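Local coordinates for sulfite dehydrogenase (Paracoccus pantotrophus, PDB 2XTS) that oxidises protein-bound sulfane sulfur in the Sox system, using a molybdenum cofactor and passing the electrons to haem, at the interface of chains A and B. Residues are numbered along the deposited sequence; one frame, centred on the assembly and turned at random. Chains: chain A/B, Sulfite dehydrogenase.

The interface of chains A and B. Residues chain A 27, 199-201; chain B 61-62, 65, 67.
A:Gly200 and B:Glu62 are joined backbone to backbone where a turn of chain A meets a loop of chain B, in one patch of the two-fold interface between copies of the molybdenum-binding subunit; its twin has the chains exchanged. The amide N of B:Glu62 donates to the carbonyl O of A:Gly200 over 2.9 Å. The bond is nearly straight at the hydrogen (162°), although the donor lies 25° out of the carbonyl plane. Residues 199 and 200 form the link between strands 193-198 and 201-202, and both have positive phi, part of the turn that presents the A:Gly200 carbonyl to chain B.

B:Leu61 packs against the same oxygen, its CB and its CD2 methyl each 3.3 Å from A:Gly200 O, so that a branched aliphatic group flanks the acceptor. A separate backbone contact falls on the glycine's alpha carbon: from another part of the loop, B:Ile65 uses its backbone rather than its side chain, with its O lying 3.3 Å from A:Gly200 CA.

The B:Pro67 ring packs into the corner formed by the A:Asn199 carbonyl and the side chain of A:Glu201, its CG meeting both. This CG is 3.4 Å from A:Asn199 O, a van der Waals contact. A:Glu201 sets its CG between its backbone N and carbonyl carbon (chi1 62°) and then runs extended, laying its methylene carbons and carboxylate alongside the proline; the glutamate chain and the proline ring run antiparallel, with A:Glu201 CD 3.6 Å from B:Pro67 CG.

Within chain A, a hydrogen bond probably steadies this carboxylate. The phenol OH of A:Tyr27 donates to A:Glu201 OE1 at 2.6 Å, meeting the syn lone pair, and probably helps to fix the rotation of the group beside the proline; it may also favour the charged carboxylate. The tyrosine side chain stands roughly perpendicular to the proline and touches it through the phenol oxygen, A:Tyr27 OH lying 3.7 Å from B:Pro67 CB.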
loop_
_atom_site.group_PDB
_atom_site.type_symbol
_atom_site.label_atom_id
_atom_site.label_comp_id
_atom_site.label_asym_id
_atom_site.label_seq_id
_atom_site.Cartn_x
_atom_site.Cartn_y
_atom_site.Cartn_z
ATOM N N TYR A 27 -6.478 9.690 -9.635
ATOM C CA TYR A 27 -6.280 8.444 -8.915
ATOM C C TYR A 27 -5.776 7.426 -9.949
ATOM O O TYR A 27 -6.522 6.980 -10.835
ATOM C CB TYR A 27 -7.551 7.951 -8.216
ATOM C CG TYR A 27 -7.209 6.969 -7.114
ATOM C CD1 TYR A 27 -6.774 5.678 -7.410
ATOM C CD2 TYR A 27 -7.236 7.345 -5.780
ATOM C CE1 TYR A 27 -6.420 4.789 -6.423
ATOM C CE2 TYR A 27 -6.883 6.472 -4.774
ATOM C CZ TYR A 27 -6.469 5.182 -5.097
ATOM O OH TYR A 27 -6.087 4.278 -4.152
ATOM N N ASN A 199 -4.119 -0.009 4.164
ATOM C CA ASN A 199 -3.036 0.581 3.381
ATOM C C ASN A 199 -3.354 2.058 3.089
ATOM O O ASN A 199 -3.290 2.515 1.943
ATOM C CB ASN A 199 -2.796 -0.223 2.108
ATOM C CG ASN A 199 -2.109 -1.535 2.368
ATOM O OD1 ASN A 199 -1.550 -1.778 3.441
ATOM N ND2 ASN A 199 -2.144 -2.407 1.375
ATOM N N GLY A 200 -3.743 2.769 4.150
ATOM C CA GLY A 200 -3.887 4.194 4.117
ATOM C C GLY A 200 -5.263 4.758 3.873
ATOM O O GLY A 200 -5.568 5.840 4.321
ATOM N N GLU A 201 -6.077 4.073 3.096
ATOM C CA GLU A 201 -7.352 4.588 2.617
ATOM C C GLU A 201 -8.497 3.673 3.053
ATOM O O GLU A 201 -8.284 2.640 3.681
ATOM C CB GLU A 201 -7.295 4.732 1.092
ATOM C CG GLU A 201 -7.068 3.421 0.352
ATOM C CD GLU A 201 -6.940 3.546 -1.157
ATOM O OE1 GLU A 201 -7.007 4.686 -1.703
ATOM O OE2 GLU A 201 -6.765 2.482 -1.764
ATOM N N LEU B 61 -6.527 10.187 4.601
ATOM C CA LEU B 61 -5.806 8.944 4.827
ATOM C C LEU B 61 -5.647 8.687 6.326
ATOM O O LEU B 61 -5.737 9.587 7.153
ATOM C CB LEU B 61 -4.448 8.979 4.107
ATOM C CG LEU B 61 -4.501 9.178 2.591
ATOM C CD1 LEU B 61 -3.097 9.325 2.046
ATOM C CD2 LEU B 61 -5.259 8.072 1.866
ATOM N N GLU B 62 -5.357 7.446 6.682
ATOM C CA GLU B 62 -4.967 7.059 8.035
ATOM C C GLU B 62 -3.701 6.209 7.972
ATOM O O GLU B 62 -3.131 5.945 6.894
ATOM C CB GLU B 62 -6.098 6.359 8.796
ATOM C CG GLU B 62 -6.739 7.222 9.883
ATOM C CD GLU B 62 -5.908 7.393 11.139
ATOM O OE1 GLU B 62 -4.820 6.796 11.235
ATOM O OE2 GLU B 62 -6.406 8.092 12.075
ATOM N N ILE B 65 0.988 4.151 5.357
ATOM C CA ILE B 65 1.270 3.766 3.976
ATOM C C ILE B 65 0.419 4.621 3.052
ATOM O O ILE B 65 -0.791 4.682 3.205
ATOM C CB ILE B 65 0.946 2.269 3.748
ATOM C CG1 ILE B 65 1.867 1.372 4.589
ATOM C CG2 ILE B 65 0.967 1.915 2.265
ATOM C CD1 ILE B 65 3.337 1.467 4.251
ATOM N N PRO B 67 -1.469 5.144 -0.357
ATOM C CA PRO B 67 -1.864 4.419 -1.566
ATOM C C PRO B 67 -1.203 5.036 -2.793
ATOM O O PRO B 67 -1.337 6.238 -3.030
ATOM C CB PRO B 67 -3.385 4.568 -1.612
ATOM C CG PRO B 67 -3.794 5.021 -0.271
ATOM C CD PRO B 67 -2.614 5.821 0.259
#